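Local coordinates for protein Rna-directed RNA polymerase (Infectious pancreatic necrosis virus, PDB 3ZED) that probably replicates the viral genome as an RNA-directed RNA polymerase, thought to occur both free and covalently attached to the genomic RNA, and interacts with VP3, at residues T193-K199 with G716-P721; M419-L423 with A444-A448; A535-L541 with Y567-M571; F574-L578 with V619-N623. All coordinates share one frame. Residue numbers count along the deposited sequence, not the author numbering.

Interaction 1: residues T193-K199 with G716-P721; sequences TNEQLAK and GTYKDP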
loop_
_atom_site.group_PDB
_atom_site.type_symbol
_atom_site.label_atom_id
_atom_site.label_comp_id
_atom_site.label_asym_id
_atom_site.label_seq_id
_atom_site.Cartn_x
_atom_site.Cartn_y
_atom_site.Cartn_z
ATOM N N THR B 193 -18.890 -12.934 -10.397
ATOM C CA THR B 193 -19.845 -11.956 -9.882
ATOM C C THR B 193 -19.172 -11.317 -8.636
ATOM O O THR B 193 -18.148 -11.831 -8.184
ATOM C CB THR B 193 -21.198 -12.603 -9.538
ATOM O OG1 THR B 193 -21.009 -13.524 -8.464
ATOM C CG2 THR B 193 -21.888 -13.287 -10.737
ATOM N N ASN B 194 -19.763 -10.253 -8.057
ATOM C CA ASN B 194 -19.238 -9.622 -6.847
ATOM C C ASN B 194 -19.252 -10.609 -5.684
ATOM O O ASN B 194 -18.278 -10.684 -4.939
ATOM C CB ASN B 194 -20.040 -8.381 -6.488
ATOM C CG ASN B 194 -19.732 -7.172 -7.331
ATOM O OD1 ASN B 194 -18.598 -6.943 -7.746
ATOM N ND2 ASN B 194 -20.736 -6.352 -7.577
ATOM N N GLU B 195 -20.325 -11.409 -5.574
ATOM C CA GLU B 195 -20.494 -12.398 -4.505
ATOM C C GLU B 195 -19.489 -13.547 -4.626
ATOM O O GLU B 195 -18.947 -13.968 -3.608
ATOM C CB GLU B 195 -21.947 -12.921 -4.449
ATOM C CG GLU B 195 -22.254 -13.831 -3.265
ATOM C CD GLU B 195 -22.006 -13.312 -1.859
ATOM O OE1 GLU B 195 -21.923 -12.075 -1.662
ATOM O OE2 GLU B 195 -21.926 -14.157 -0.939
ATOM N N GLN B 196 -19.204 -14.018 -5.849
ATOM C CA GLN B 196 -18.207 -15.078 -6.063
ATOM C C GLN B 196 -16.812 -14.600 -5.637
ATOM O O GLN B 196 -16.088 -15.354 -4.981
ATOM C CB GLN B 196 -18.205 -15.553 -7.511
ATOM C CG GLN B 196 -19.384 -16.464 -7.826
ATOM C CD GLN B 196 -19.503 -16.804 -9.289
ATOM O OE1 GLN B 196 -19.072 -16.050 -10.177
ATOM N NE2 GLN B 196 -20.135 -17.938 -9.565
ATOM N N LEU B 197 -16.465 -13.337 -5.954
ATOM C CA LEU B 197 -15.196 -12.743 -5.528
ATOM C C LEU B 197 -15.126 -12.602 -4.009
ATOM O O LEU B 197 -14.085 -12.905 -3.424
ATOM C CB LEU B 197 -14.963 -11.384 -6.175
ATOM C CG LEU B 197 -14.465 -11.396 -7.607
ATOM C CD1 LEU B 197 -14.209 -10.003 -8.048
ATOM C CD2 LEU B 197 -13.172 -12.202 -7.751
ATOM N N ALA B 198 -16.247 -12.191 -3.374
ATOM C CA ALA B 198 -16.377 -12.048 -1.923
ATOM C C ALA B 198 -16.111 -13.381 -1.210
ATOM O O ALA B 198 -15.443 -13.391 -0.177
ATOM C CB ALA B 198 -17.763 -11.527 -1.570
ATOM N N LYS B 199 -16.591 -14.497 -1.787
ATOM C CA LYS B 199 -16.383 -15.847 -1.252
ATOM C C LYS B 199 -14.890 -16.228 -1.317
ATOM O O LYS B 199 -14.403 -16.916 -0.422
ATOM C CB LYS B 199 -17.248 -16.885 -2.000
ATOM C CG LYS B 199 -18.764 -16.738 -1.794
ATOM C CD LYS B 199 -19.237 -16.796 -0.327
ATOM C CE LYS B 199 -19.118 -18.173 0.282
ATOM N NZ LYS B 199 -19.557 -18.190 1.696
ATOM N N GLY B 716 -20.841 -22.861 -10.754
ATOM C CA GLY B 716 -21.825 -21.786 -10.877
ATOM C C GLY B 716 -22.477 -21.327 -9.585
ATOM O O GLY B 716 -23.469 -20.600 -9.628
ATOM N N THR B 717 -21.937 -21.745 -8.434
ATOM C CA THR B 717 -22.439 -21.388 -7.098
ATOM C C THR B 717 -21.998 -19.971 -6.707
ATOM O O THR B 717 -20.964 -19.492 -7.189
ATOM C CB THR B 717 -21.943 -22.409 -6.047
ATOM O OG1 THR B 717 -21.991 -23.721 -6.610
ATOM C CG2 THR B 717 -22.753 -22.382 -4.756
ATOM N N TYR B 718 -22.788 -19.321 -5.811
ATOM C CA TYR B 718 -22.574 -17.992 -5.215
ATOM C C TYR B 718 -22.669 -16.852 -6.230
ATOM O O TYR B 718 -22.106 -15.787 -5.996
ATOM C CB TYR B 718 -21.212 -17.908 -4.467
ATOM C CG TYR B 718 -20.925 -19.078 -3.555
ATOM C CD1 TYR B 718 -21.808 -19.428 -2.537
ATOM C CD2 TYR B 718 -19.764 -19.828 -3.700
ATOM C CE1 TYR B 718 -21.552 -20.508 -1.695
ATOM C CE2 TYR B 718 -19.482 -20.894 -2.846
ATOM C CZ TYR B 718 -20.379 -21.231 -1.842
ATOM O OH TYR B 718 -20.125 -22.291 -1.001
ATOM N N LYS B 719 -23.404 -17.046 -7.328
ATOM C CA LYS B 719 -23.609 -15.994 -8.332
ATOM C C LYS B 719 -24.257 -14.773 -7.676
ATOM O O LYS B 719 -23.761 -13.650 -7.818
ATOM C CB LYS B 719 -24.449 -16.509 -9.516
ATOM C CG LYS B 719 -23.578 -17.199 -10.554
ATOM C CD LYS B 719 -24.377 -17.786 -11.702
ATOM C CE LYS B 719 -23.466 -18.457 -12.703
ATOM N NZ LYS B 719 -24.229 -19.309 -13.653
ATOM N N ASP B 720 -25.294 -15.016 -6.871
ATOM C CA ASP B 720 -26.009 -13.962 -6.163
ATOM C C ASP B 720 -26.012 -14.226 -4.661
ATOM O O ASP B 720 -26.134 -15.386 -4.256
ATOM C CB ASP B 720 -27.440 -13.848 -6.695
ATOM C CG ASP B 720 -27.495 -13.525 -8.167
ATOM O OD1 ASP B 720 -27.137 -12.384 -8.537
ATOM O OD2 ASP B 720 -27.883 -14.417 -8.957
ATOM N N PRO B 721 -25.860 -13.176 -3.813
ATOM C CA PRO B 721 -25.930 -13.406 -2.357
ATOM C C PRO B 721 -27.367 -13.727 -1.905
ATOM O O PRO B 721 -28.330 -13.303 -2.558
ATOM C CB PRO B 721 -25.437 -12.079 -1.773
ATOM C CG PRO B 721 -25.825 -11.051 -2.792
ATOM C CD PRO B 721 -25.701 -11.735 -4.130
HETATM O O HOH W 1 -23.008 -11.051 -7.099
#
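A capping box opens the helix that starts at Asn194, and the loop 716-721 is docked on this first turn. Thr193, the N-cap, accepts a bond from Gln196 N at its OG1 (3.2 Å), while Thr193 N donates to Gln196 OE1 (3.1 Å). Both capping side chains also reach across to backbone carbonyls of the loop: Thr193 OG1 donates to Lys719 O (2.8 Å), and Gln196 NE2 to Thr717 O (3.0 Å, nearly linear). Water 1 adds a bridge, accepting from Glu195 N (3.1 Å) and donating to Lys719 O (2.8 Å), so that this carbonyl serves the helix start twice. One turn further on, Lys199 lies over a face of the Tyr718 ring. Its CE makes a CH-pi contact 3.9 Å from the ring centroid, and its NZ a cation-pi contact at 4.9 Å from the same centroid; the ammonium also forms a salt bridge with Glu202 and a hydrogen bond with Ser701. Glu195 touches Pro721 through OE1 to CB (3.5 Å), but its carboxylate is held by Tyr420 and Arg425 of the helix 412-426. Gly716, with positive phi, ends the helix 706-714 in a Schellman motif and turns the chain into the loop. The C-terminal part of the chain thus meets the palm-family region where a Schellman-terminated helix runs into a loop covering a capping-box helix N terminus.

Interaction 2: residues M419-L423 with A444-A448; sequences MYYLL and AMNVA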
loop_
_atom_site.group_PDB
_atom_site.type_symbol
_atom_site.label_atom_id
_atom_site.label_comp_id
_atom_site.label_asym_id
_atom_site.label_seq_id
_atom_site.Cartn_x
_atom_site.Cartn_y
_atom_site.Cartn_z
ATOM N N MET B 419 -14.986 -2.925 -2.636
ATOM C CA MET B 419 -15.978 -2.112 -1.903
ATOM C C MET B 419 -17.183 -2.970 -1.513
ATOM O O MET B 419 -17.690 -2.845 -0.393
ATOM C CB MET B 419 -16.433 -0.888 -2.737
ATOM C CG MET B 419 -15.433 0.250 -2.711
ATOM S SD MET B 419 -15.207 0.941 -1.055
ATOM C CE MET B 419 -14.583 2.576 -1.472
ATOM N N TYR B 420 -17.615 -3.867 -2.431
ATOM C CA TYR B 420 -18.705 -4.807 -2.171
ATOM C C TYR B 420 -18.334 -5.704 -0.970
ATOM O O TYR B 420 -19.130 -5.860 -0.054
ATOM C CB TYR B 420 -18.994 -5.645 -3.431
ATOM C CG TYR B 420 -20.025 -6.728 -3.210
ATOM C CD1 TYR B 420 -21.386 -6.465 -3.362
ATOM C CD2 TYR B 420 -19.645 -8.019 -2.844
ATOM C CE1 TYR B 420 -22.343 -7.447 -3.122
ATOM C CE2 TYR B 420 -20.594 -9.007 -2.597
ATOM C CZ TYR B 420 -21.943 -8.719 -2.750
ATOM O OH TYR B 420 -22.888 -9.692 -2.525
ATOM N N TYR B 421 -17.117 -6.285 -0.990
ATOM C CA TYR B 421 -16.616 -7.169 0.062
ATOM C C TYR B 421 -16.541 -6.452 1.420
ATOM O O TYR B 421 -17.000 -7.004 2.419
ATOM C CB TYR B 421 -15.243 -7.735 -0.328
ATOM C CG TYR B 421 -14.656 -8.657 0.716
ATOM C CD1 TYR B 421 -15.256 -9.877 1.014
ATOM C CD2 TYR B 421 -13.501 -8.312 1.404
ATOM C CE1 TYR B 421 -14.733 -10.722 1.989
ATOM C CE2 TYR B 421 -12.959 -9.153 2.375
ATOM C CZ TYR B 421 -13.587 -10.351 2.674
ATOM O OH TYR B 421 -13.047 -11.191 3.607
ATOM N N LEU B 422 -16.015 -5.217 1.451
ATOM C CA LEU B 422 -15.910 -4.439 2.688
ATOM C C LEU B 422 -17.287 -4.068 3.260
ATOM O O LEU B 422 -17.479 -4.147 4.467
ATOM C CB LEU B 422 -15.090 -3.159 2.456
ATOM C CG LEU B 422 -13.576 -3.315 2.117
ATOM C CD1 LEU B 422 -12.963 -1.974 1.824
ATOM C CD2 LEU B 422 -12.793 -3.945 3.269
ATOM N N LEU B 423 -18.244 -3.670 2.400
ATOM C CA LEU B 423 -19.572 -3.249 2.858
ATOM C C LEU B 423 -20.468 -4.416 3.252
ATOM O O LEU B 423 -21.313 -4.227 4.111
ATOM C CB LEU B 423 -20.284 -2.366 1.820
ATOM C CG LEU B 423 -20.173 -0.848 2.047
ATOM C CD1 LEU B 423 -18.720 -0.358 1.886
ATOM C CD2 LEU B 423 -21.086 -0.088 1.093
ATOM N N ALA B 444 -19.232 4.779 -2.003
ATOM C CA ALA B 444 -18.393 3.578 -2.056
ATOM C C ALA B 444 -18.563 2.764 -3.332
ATOM O O ALA B 444 -17.556 2.389 -3.937
ATOM C CB ALA B 444 -18.661 2.697 -0.842
ATOM N N MET B 445 -19.817 2.505 -3.750
ATOM C CA MET B 445 -20.093 1.638 -4.894
ATOM C C MET B 445 -20.144 2.336 -6.232
ATOM O O MET B 445 -19.716 1.762 -7.230
ATOM C CB MET B 445 -21.438 0.886 -4.706
ATOM C CG MET B 445 -21.539 0.045 -3.420
ATOM S SD MET B 445 -20.122 -1.054 -3.052
ATOM C CE MET B 445 -20.168 -2.142 -4.453
ATOM N N ASN B 446 -20.717 3.523 -6.279
ATOM C CA ASN B 446 -20.997 4.158 -7.552
ATOM C C ASN B 446 -20.034 5.247 -7.971
ATOM O O ASN B 446 -20.003 5.555 -9.162
ATOM C CB ASN B 446 -22.427 4.734 -7.526
ATOM C CG ASN B 446 -23.495 3.727 -7.168
ATOM O OD1 ASN B 446 -24.057 3.763 -6.089
ATOM N ND2 ASN B 446 -23.823 2.828 -8.073
ATOM N N VAL B 447 -19.287 5.863 -7.040
ATOM C CA VAL B 447 -18.423 6.983 -7.437
ATOM C C VAL B 447 -16.943 6.745 -7.105
ATOM O O VAL B 447 -16.104 6.927 -7.986
ATOM C CB VAL B 447 -18.934 8.321 -6.818
ATOM C CG1 VAL B 447 -17.987 9.491 -7.101
ATOM C CG2 VAL B 447 -20.357 8.646 -7.280
ATOM N N ALA B 448 -16.622 6.399 -5.847
ATOM C CA ALA B 448 -15.244 6.247 -5.363
ATOM C C ALA B 448 -14.326 5.432 -6.298
ATOM O O ALA B 448 -13.241 5.933 -6.564
ATOM C CB ALA B 448 -15.219 5.647 -3.961
#
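Met419 overlaps Ala444, Met445 and Ala448 at once, reaching along the facing helix. Its CG lies 3.3 Å from Ala444 O and its SD 3.9 Å from Ala444 CB, while the terminal CE arrives 4.0 Å from Ala448 CB, one turn further along that helix. The small alanine side chains let the methionine lie close against the opposing backbone; the closest CA pair, Met419 and Ala444, is 6.2 Å apart. Met445 answers from the other helix. Its CB starts off sideways, but three m rotamers fold the chain back so that SD sits 3.7 Å from Met419 CB and CE 3.8 Å from Tyr420 CB. One turn after Met419, Leu423 continues the same face, with CD1 4.1 Å from Ala444 CB and CD2 4.4 Å from Met445 SD. The interface between the segments is therefore apolar. Tyr420 directs its ring elsewhere, its hydroxyl bonding to Glu195, and Leu729 of the helix 724-732 covers Tyr420, Leu423 and Met445. Val335 of the helix 326-340 packs on Met419 and Leu423. The local axes approach to 10.5 Å at 145°, and the second segment includes a wider pi-type turn at 444-447. This is the buried, roughly antiparallel packing of two consecutive helices, 412-426 and 438-452, within the palm-family region of the polymerase.

Interaction 3: residues A535-L541 with Y567-M571; sequences APQDGYL and YSRQM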
loop_
_atom_site.group_PDB
_atom_site.type_symbol
_atom_site.label_atom_id
_atom_site.label_comp_id
_atom_site.label_asym_id
_atom_site.label_seq_id
_atom_site.Cartn_x
_atom_site.Cartn_y
_atom_site.Cartn_z
ATOM N N ALA B 535 24.404 -24.267 9.150
ATOM C CA ALA B 535 24.279 -23.250 10.202
ATOM C C ALA B 535 25.607 -23.165 10.979
ATOM O O ALA B 535 26.139 -24.192 11.415
ATOM C CB ALA B 535 23.137 -23.598 11.162
ATOM N N PRO B 536 26.198 -21.977 11.125
ATOM C CA PRO B 536 27.504 -21.914 11.803
ATOM C C PRO B 536 27.419 -22.202 13.281
ATOM O O PRO B 536 26.372 -22.022 13.897
ATOM C CB PRO B 536 27.993 -20.496 11.558
ATOM C CG PRO B 536 26.984 -19.848 10.684
ATOM C CD PRO B 536 25.746 -20.660 10.637
ATOM N N GLN B 537 28.540 -22.671 13.844
ATOM C CA GLN B 537 28.658 -22.937 15.265
ATOM C C GLN B 537 29.214 -21.699 15.979
ATOM O O GLN B 537 29.067 -21.544 17.188
ATOM C CB GLN B 537 29.574 -24.156 15.491
ATOM C CG GLN B 537 29.001 -25.460 14.943
ATOM C CD GLN B 537 28.097 -26.169 15.936
ATOM O OE1 GLN B 537 27.854 -25.708 17.055
ATOM N NE2 GLN B 537 27.579 -27.320 15.545
ATOM N N ASP B 538 29.847 -20.820 15.225
ATOM C CA ASP B 538 30.470 -19.628 15.787
ATOM C C ASP B 538 29.676 -18.349 15.525
ATOM O O ASP B 538 29.131 -18.144 14.440
ATOM C CB ASP B 538 31.898 -19.462 15.200
ATOM C CG ASP B 538 31.940 -19.262 13.696
ATOM O OD1 ASP B 538 31.476 -20.164 12.964
ATOM O OD2 ASP B 538 32.423 -18.198 13.252
ATOM N N GLY B 539 29.691 -17.464 16.514
ATOM C CA GLY B 539 29.102 -16.147 16.363
ATOM C C GLY B 539 27.655 -15.996 16.745
ATOM O O GLY B 539 27.099 -16.812 17.481
ATOM N N TYR B 540 27.083 -14.889 16.276
ATOM C CA TYR B 540 25.723 -14.427 16.518
ATOM C C TYR B 540 24.701 -15.523 16.263
ATOM O O TYR B 540 24.716 -16.167 15.194
ATOM C CB TYR B 540 25.395 -13.245 15.584
ATOM C CG TYR B 540 26.037 -11.905 15.879
ATOM C CD1 TYR B 540 25.878 -11.287 17.117
ATOM C CD2 TYR B 540 26.646 -11.168 14.864
ATOM C CE1 TYR B 540 26.367 -9.996 17.355
ATOM C CE2 TYR B 540 27.127 -9.876 15.085
ATOM C CZ TYR B 540 26.980 -9.293 16.329
ATOM O OH TYR B 540 27.482 -8.036 16.531
ATOM N N LEU B 541 23.835 -15.746 17.260
ATOM C CA LEU B 541 22.716 -16.691 17.223
ATOM C C LEU B 541 23.192 -18.125 16.968
ATOM O O LEU B 541 22.398 -18.964 16.544
ATOM C CB LEU B 541 21.657 -16.246 16.153
ATOM C CG LEU B 541 21.010 -14.859 16.385
ATOM C CD1 LEU B 541 20.071 -14.481 15.271
ATOM C CD2 LEU B 541 20.259 -14.801 17.737
ATOM N N TYR B 567 19.057 -20.372 9.512
ATOM C CA TYR B 567 18.829 -21.198 10.700
ATOM C C TYR B 567 19.791 -20.789 11.820
ATOM O O TYR B 567 20.985 -20.641 11.573
ATOM C CB TYR B 567 18.982 -22.694 10.381
ATOM C CG TYR B 567 18.553 -23.578 11.524
ATOM C CD1 TYR B 567 17.204 -23.848 11.753
ATOM C CD2 TYR B 567 19.488 -24.117 12.405
ATOM C CE1 TYR B 567 16.799 -24.660 12.811
ATOM C CE2 TYR B 567 19.092 -24.926 13.475
ATOM C CZ TYR B 567 17.742 -25.173 13.688
ATOM O OH TYR B 567 17.326 -25.961 14.736
ATOM N N SER B 568 19.260 -20.591 13.030
ATOM C CA SER B 568 19.985 -20.235 14.259
ATOM C C SER B 568 20.130 -21.458 15.168
ATOM O O SER B 568 19.127 -22.042 15.571
ATOM C CB SER B 568 19.248 -19.118 15.008
ATOM O OG SER B 568 19.706 -18.974 16.344
ATOM N N ARG B 569 21.377 -21.842 15.494
ATOM C CA ARG B 569 21.645 -22.965 16.413
ATOM C C ARG B 569 21.288 -22.603 17.861
ATOM O O ARG B 569 20.845 -23.472 18.616
ATOM C CB ARG B 569 23.125 -23.397 16.359
ATOM C CG ARG B 569 23.447 -24.234 15.148
ATOM C CD ARG B 569 24.876 -24.781 15.164
ATOM N NE ARG B 569 25.205 -25.279 13.825
ATOM C CZ ARG B 569 24.941 -26.507 13.392
ATOM N NH1 ARG B 569 24.425 -27.417 14.218
ATOM N NH2 ARG B 569 25.207 -26.842 12.133
ATOM N N GLN B 570 21.528 -21.338 18.261
ATOM C CA GLN B 570 21.256 -20.870 19.620
ATOM C C GLN B 570 19.764 -20.887 19.927
ATOM O O GLN B 570 19.384 -21.313 20.996
ATOM C CB GLN B 570 21.803 -19.437 19.833
ATOM C CG GLN B 570 21.674 -18.938 21.285
ATOM C CD GLN B 570 22.226 -17.556 21.510
ATOM O OE1 GLN B 570 22.437 -16.759 20.597
ATOM N NE2 GLN B 570 22.461 -17.231 22.740
ATOM N N MET B 571 18.945 -20.415 19.000
ATOM C CA MET B 571 17.507 -20.285 19.177
ATOM C C MET B 571 16.735 -21.485 18.654
ATOM O O MET B 571 15.569 -21.649 19.022
ATOM C CB MET B 571 17.016 -18.999 18.505
ATOM C CG MET B 571 17.621 -17.755 19.120
ATOM S SD MET B 571 16.808 -16.276 18.545
ATOM C CE MET B 571 15.349 -16.268 19.631
HETATM O O HOH W 2 23.808 -20.856 13.925
#
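Ala535 begins the contact with its methyl group at the edge of the Tyr567 ring, CB to CD2 being 3.9 Å, and its carbonyl takes a forked pair of hydrogen bonds from the Arg569 guanidinium, NE to Ala535 O at 2.8 Å and NH2 to the same oxygen at 2.9 Å. Pro536 O then receives a bond from water 2 (2.8 Å), which accepts from Arg569 N (3.1 Å). Gln537 lays its amide over a face of the guanidinium. The chain next bulges away through Asp538, Gly539 and Tyr540, and returns at Leu541, whose positive phi helps present its carbonyl to the other segment. Leu541 O accepts from Ser568 OG (2.7 Å) and Gln570 N (3.1 Å), while Leu541 CD2 meets Met571 SD at 3.8 Å. Ser568 OG in turn accepts from Met571 N (3.1 Å), an ST motif at the turn between the antiparallel strands 563-568 and 573-578 of the thumb-family region, a beta hairpin clasped here by the loop 535-541.

Interaction 4: residues F574-L578 with V619-N623; sequences FVPVL and VGGWN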
loop_
_atom_site.group_PDB
_atom_site.type_symbol
_atom_site.label_atom_id
_atom_site.label_comp_id
_atom_site.label_asym_id
_atom_site.label_seq_id
_atom_site.Cartn_x
_atom_site.Cartn_y
_atom_site.Cartn_z
ATOM N N PHE B 574 14.492 -20.770 12.518
ATOM C CA PHE B 574 14.820 -19.906 11.400
ATOM C C PHE B 574 14.530 -18.473 11.805
ATOM O O PHE B 574 13.537 -18.199 12.505
ATOM C CB PHE B 574 14.032 -20.284 10.140
ATOM C CG PHE B 574 14.538 -21.548 9.509
ATOM C CD1 PHE B 574 15.547 -21.511 8.555
ATOM C CD2 PHE B 574 13.989 -22.777 9.844
ATOM C CE1 PHE B 574 16.003 -22.688 7.951
ATOM C CE2 PHE B 574 14.469 -23.955 9.261
ATOM C CZ PHE B 574 15.471 -23.903 8.322
ATOM N N VAL B 575 15.421 -17.573 11.404
ATOM C CA VAL B 575 15.311 -16.140 11.691
ATOM C C VAL B 575 15.394 -15.374 10.353
ATOM O O VAL B 575 16.010 -15.887 9.416
ATOM C CB VAL B 575 16.372 -15.661 12.717
ATOM C CG1 VAL B 575 16.175 -16.349 14.064
ATOM C CG2 VAL B 575 17.801 -15.876 12.199
ATOM N N PRO B 576 14.801 -14.169 10.220
ATOM C CA PRO B 576 14.918 -13.472 8.942
ATOM C C PRO B 576 16.223 -12.695 8.789
ATOM O O PRO B 576 16.779 -12.160 9.750
ATOM C CB PRO B 576 13.740 -12.504 8.967
ATOM C CG PRO B 576 13.564 -12.170 10.421
ATOM C CD PRO B 576 13.986 -13.396 11.187
ATOM N N VAL B 577 16.669 -12.601 7.546
ATOM C CA VAL B 577 17.757 -11.744 7.113
ATOM C C VAL B 577 17.258 -11.064 5.834
ATOM O O VAL B 577 16.635 -11.717 4.954
ATOM C CB VAL B 577 19.166 -12.394 6.944
ATOM C CG1 VAL B 577 19.702 -12.914 8.266
ATOM C CG2 VAL B 577 19.205 -13.466 5.847
ATOM N N LEU B 578 17.504 -9.759 5.739
ATOM C CA LEU B 578 17.076 -9.015 4.560
ATOM C C LEU B 578 17.678 -9.641 3.320
ATOM O O LEU B 578 18.870 -9.970 3.356
ATOM C CB LEU B 578 17.504 -7.535 4.680
ATOM C CG LEU B 578 16.946 -6.611 3.600
ATOM C CD1 LEU B 578 15.401 -6.508 3.694
ATOM C CD2 LEU B 578 17.556 -5.252 3.719
ATOM N N VAL B 619 18.989 -5.743 10.410
ATOM C CA VAL B 619 18.144 -6.364 9.396
ATOM C C VAL B 619 18.819 -7.541 8.701
ATOM O O VAL B 619 18.122 -8.291 8.029
ATOM C CB VAL B 619 17.594 -5.337 8.372
ATOM C CG1 VAL B 619 16.647 -4.373 9.074
ATOM C CG2 VAL B 619 18.724 -4.601 7.635
ATOM N N GLY B 620 20.119 -7.723 8.879
ATOM C CA GLY B 620 20.791 -8.870 8.273
ATOM C C GLY B 620 22.273 -8.770 8.015
ATOM O O GLY B 620 22.900 -9.764 7.635
ATOM N N GLY B 621 22.825 -7.576 8.191
ATOM C CA GLY B 621 24.252 -7.329 7.980
ATOM C C GLY B 621 25.077 -8.038 9.025
ATOM O O GLY B 621 26.222 -8.430 8.752
ATOM N N TRP B 622 24.460 -8.287 10.216
ATOM C CA TRP B 622 25.114 -9.020 11.294
ATOM C C TRP B 622 25.633 -10.359 10.802
ATOM O O TRP B 622 26.597 -10.847 11.353
ATOM C CB TRP B 622 24.161 -9.243 12.499
ATOM C CG TRP B 622 22.932 -10.057 12.204
ATOM C CD1 TRP B 622 21.709 -9.582 11.848
ATOM C CD2 TRP B 622 22.808 -11.490 12.243
ATOM N NE1 TRP B 622 20.838 -10.622 11.632
ATOM C CE2 TRP B 622 21.480 -11.806 11.886
ATOM C CE3 TRP B 622 23.688 -12.539 12.560
ATOM C CZ2 TRP B 622 21.003 -13.129 11.841
ATOM C CZ3 TRP B 622 23.217 -13.849 12.520
ATOM C CH2 TRP B 622 21.896 -14.134 12.148
ATOM N N ASN B 623 24.961 -10.973 9.798
ATOM C CA ASN B 623 25.304 -12.291 9.289
ATOM C C ASN B 623 26.248 -12.220 8.081
ATOM O O ASN B 623 26.559 -13.260 7.512
ATOM C CB ASN B 623 24.034 -13.104 8.957
ATOM C CG ASN B 623 24.269 -14.594 9.026
ATOM O OD1 ASN B 623 24.990 -15.088 9.884
ATOM N ND2 ASN B 623 23.736 -15.335 8.078
HETATM O O HOH W 3 17.985 -9.857 11.100
#
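Glycine makes the hollow here: Gly620 CA lies 4.1 Å from Val577 CB, and the two CA atoms are only 4.3 Å apart. A beta carbon on Gly620 would clash with Leu578 N, and the backbone angles of this residue themselves call for glycine. The bare backbone brings Val619 O to Leu578 N in a 2.8 Å hydrogen bond, with a CA-H...O contact from Val577 CA to the same oxygen at 3.6 Å. Flanking this bond, Leu578 CD2 rests against Val619 CG2 (4.1 Å). Toward the start of the strand, the Trp622 indole forms a second bump. Val577 CG1 comes within 3.8 Å of its CZ2, and Val575 CG2 meets that same CZ2 at the ring edge, 4.2 Å away. The gap beside the indole holds water 3, which accepts from Trp622 NE1 (3.0 Å) and donates to Pro576 O (2.9 Å). The start of the strand packs on the helices 364-377 and 524-533 through Phe574. The strand 573-578 is outermost in its three-stranded antiparallel sheet, paired with the strand 563-568, and the last turn of the helix 604-621 meets its C-terminal end.

From the N terminus, residues 193-199 open the widest loop, which closes only at 716-721 and encloses the other three contacts. Within it, interactions 2, 3 and 4 follow in series without crossing. Interaction 2 closes a short helix-to-helix loop in the palm-family region and touches interaction 1, where Tyr420 OH lies 2.7 Å from Glu195 OE1, probably hydrogen-bonded. The chain then passes to the thumb-family region, to the opposite side of the molecule's centre from interaction 2. There interactions 3 and 4, centred about 12 Å apart, involve neighbouring strands of one sheet and meet where Leu541 packs on Trp622. Interaction 1 joins the C-terminal family region to the palm-family region.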